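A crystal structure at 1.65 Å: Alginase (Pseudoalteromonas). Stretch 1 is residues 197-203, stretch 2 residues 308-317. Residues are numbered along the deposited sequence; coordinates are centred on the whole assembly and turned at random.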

# COMPACT_ATOMS: atom_id res chain seq x y z
N LEU A 197 9.73 7.39 15.83
CA LEU A 197 8.44 7.20 16.48
C LEU A 197 8.03 5.74 16.56
O LEU A 197 7.05 5.40 17.22
CB LEU A 197 7.34 7.98 15.76
CG LEU A 197 7.45 9.50 15.65
CD1 LEU A 197 6.32 10.02 14.79
CD2 LEU A 197 7.42 10.15 17.02
N ARG A 198 8.78 4.87 15.88
CA ARG A 198 8.39 3.46 15.79
C ARG A 198 8.46 2.70 17.10
O ARG A 198 9.44 2.79 17.84
CB ARG A 198 9.23 2.75 14.73
CG ARG A 198 9.08 3.40 13.38
CD ARG A 198 9.96 2.73 12.34
NE ARG A 198 9.97 3.52 11.12
CZ ARG A 198 10.83 3.34 10.11
NH1 ARG A 198 11.74 2.38 10.19
NH2 ARG A 198 10.79 4.11 9.04
N VAL A 199 7.39 1.96 17.38
CA VAL A 199 7.33 1.08 18.54
C VAL A 199 6.66 -0.22 18.11
O VAL A 199 6.43 -0.45 16.92
CB VAL A 199 6.55 1.73 19.70
CG1 VAL A 199 7.35 2.91 20.28
CG2 VAL A 199 5.17 2.18 19.23
N ALA A 200 6.36 -1.09 19.07
CA ALA A 200 5.76 -2.37 18.74
C ALA A 200 4.33 -2.19 18.23
O ALA A 200 3.67 -1.20 18.54
CB ALA A 200 5.78 -3.30 19.96
N MET A 201 3.86 -3.14 17.42
CA MET A 201 2.47 -3.11 16.98
C MET A 201 1.54 -3.06 18.19
O MET A 201 0.54 -2.35 18.19
CB MET A 201 2.13 -4.33 16.11
CG MET A 201 2.75 -4.28 14.70
SD MET A 201 2.05 -2.98 13.67
CE MET A 201 0.41 -3.59 13.33
N THR A 202 1.89 -3.81 19.23
CA THR A 202 1.09 -3.90 20.44
C THR A 202 1.19 -2.67 21.34
O THR A 202 0.58 -2.64 22.42
CB THR A 202 1.49 -5.14 21.27
OG1 THR A 202 2.91 -5.13 21.48
CG2 THR A 202 1.09 -6.42 20.56
N GLN A 203 1.94 -1.67 20.92
CA GLN A 203 2.11 -0.48 21.74
C GLN A 203 1.48 0.77 21.16
O GLN A 203 1.69 1.86 21.67
CB GLN A 203 3.59 -0.22 22.02
CG GLN A 203 4.24 -1.29 22.86
CD GLN A 203 5.69 -0.98 23.13
OE1 GLN A 203 6.44 -0.61 22.22
NE2 GLN A 203 6.10 -1.12 24.39
N PRO A 308 -5.49 -10.57 15.30
CA PRO A 308 -4.24 -10.22 15.98
C PRO A 308 -3.08 -10.55 15.05
O PRO A 308 -3.13 -11.57 14.38
CB PRO A 308 -4.23 -11.14 17.21
CG PRO A 308 -5.68 -11.53 17.42
CD PRO A 308 -6.24 -11.61 16.02
N VAL A 309 -2.06 -9.71 15.02
CA VAL A 309 -0.95 -9.92 14.09
C VAL A 309 0.35 -10.22 14.84
O VAL A 309 0.48 -9.91 16.02
CB VAL A 309 -0.75 -8.70 13.18
CG1 VAL A 309 -1.97 -8.47 12.30
CG2 VAL A 309 -0.45 -7.46 14.00
N GLU A 310 1.30 -10.83 14.14
CA GLU A 310 2.62 -11.06 14.73
C GLU A 310 3.23 -9.72 15.09
O GLU A 310 3.28 -8.81 14.27
CB GLU A 310 3.53 -11.81 13.76
CG GLU A 310 4.86 -12.24 14.38
CD GLU A 310 5.64 -13.21 13.50
OE1 GLU A 310 5.91 -12.88 12.33
OE2 GLU A 310 5.99 -14.32 13.98
N ASP A 311 3.66 -9.58 16.34
CA ASP A 311 4.20 -8.33 16.83
C ASP A 311 5.60 -8.09 16.27
O ASP A 311 6.34 -9.04 16.00
CB ASP A 311 4.22 -8.36 18.36
CG ASP A 311 4.19 -6.98 18.98
OD1 ASP A 311 3.98 -5.99 18.24
OD2 ASP A 311 4.35 -6.89 20.21
N ASP A 312 5.95 -6.83 16.07
CA ASP A 312 7.32 -6.45 15.74
C ASP A 312 7.63 -5.20 16.54
O ASP A 312 6.82 -4.29 16.60
CB ASP A 312 7.47 -6.16 14.25
CG ASP A 312 8.89 -5.76 13.87
OD1 ASP A 312 9.29 -4.62 14.20
OD2 ASP A 312 9.61 -6.57 13.25
N SER A 313 8.82 -5.16 17.15
CA SER A 313 9.16 -4.11 18.11
C SER A 313 9.38 -2.72 17.50
O SER A 313 9.31 -1.71 18.21
CB SER A 313 10.39 -4.52 18.92
OG SER A 313 11.52 -4.64 18.08
N GLN A 314 9.67 -2.66 16.20
CA GLN A 314 9.92 -1.39 15.54
C GLN A 314 9.08 -1.27 14.27
O GLN A 314 9.59 -1.02 13.19
CB GLN A 314 11.40 -1.23 15.21
CG GLN A 314 12.30 -1.32 16.43
CD GLN A 314 12.05 -0.20 17.41
OE1 GLN A 314 11.78 0.94 17.01
NE2 GLN A 314 12.12 -0.51 18.70
N SER A 315 7.77 -1.44 14.44
CA SER A 315 6.85 -1.50 13.31
C SER A 315 6.54 -0.12 12.78
O SER A 315 6.70 0.87 13.47
CB SER A 315 5.55 -2.19 13.74
OG SER A 315 4.85 -1.40 14.68
N TYR A 316 6.09 -0.05 11.53
CA TYR A 316 5.72 1.24 10.97
C TYR A 316 4.72 1.15 9.84
O TYR A 316 4.80 0.27 8.99
CB TYR A 316 6.96 2.05 10.57
CG TYR A 316 7.89 1.48 9.51
CD1 TYR A 316 8.68 0.37 9.78
CD2 TYR A 316 8.01 2.09 8.26
CE1 TYR A 316 9.56 -0.14 8.82
CE2 TYR A 316 8.89 1.59 7.31
CZ TYR A 316 9.66 0.48 7.60
OH TYR A 316 10.53 -0.01 6.65
N PHE A 317 3.76 2.07 9.88
CA PHE A 317 2.73 2.17 8.88
C PHE A 317 3.22 2.96 7.67
O PHE A 317 3.95 3.95 7.83
CB PHE A 317 1.49 2.85 9.47
CG PHE A 317 0.32 2.91 8.53
CD1 PHE A 317 -0.35 1.75 8.18
CD2 PHE A 317 -0.12 4.12 8.02
CE1 PHE A 317 -1.44 1.80 7.32
CE2 PHE A 317 -1.20 4.18 7.16
CZ PHE A 317 -1.87 3.01 6.81
O HOH W 1 11.94 -0.00 11.93
O HOH W 2 12.69 2.55 7.25
O HOH W 3 5.08 2.13 15.54

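Two largely irregular segments, more than a hundred residues apart in sequence, meet here in a mostly polar contact, held by backbone hydrogen bonds, an aspartate that binds the start of a 3-10 turn, and an arginine stacked on a tyrosine. The two stretches run in opposite directions: Val199 lies by Gln314, Ala200 by Ser313 and Met201 by Asp311.

At the centre, the carbonyl of Val199 accepts two hydrogen bonds from one residue, Ser315 N to Val199 O (3.0 Å) and Ser315 OG to Val199 O (2.9 Å). Serine suits this buried site because its short side chain brings a hydroxyl beside its own amide. Further along, Met201 N donates to Asp312 O at 3.3 Å, while a CA-H...O contact joins Ala200 CA to the same Asp312 O at 3.1 Å. The small methyl of Ala200 lies sideways to this close backbone approach.

Asp311 engages the 3-10 segment 201-203 with both carboxylate oxygens: Thr202 N donates to Asp311 OD1 at 3.2 Å, and Thr202 OG1 to Asp311 OD2 at 2.6 Å. Thr202 offers its backbone amide, and its side chain, with chi1 in p, adds the hydroxyl. Inward of this exposed polar pairing, the flexible, apolar side chain of Met201 reaches Val309, with Met201 CE 4.0 Å from Val309 CG2.

At the other end, the extended side chain of Arg198 lays its guanidinium flat on the Tyr316 ring, the planes only 7° apart. Arg198 CZ sits 3.5 Å from the centroid of the Tyr316 ring, almost along its normal, so the positive charge faces the pi electrons. Stacking leaves the guanidinium edge free for hydrogen bonding: Arg198 NH1 donates to water 1 (3.0 Å), which in turn donates to Gln314 O (2.9 Å). Water 3 similarly links Val199 N (3.0 Å) to Ser315 O (2.9 Å).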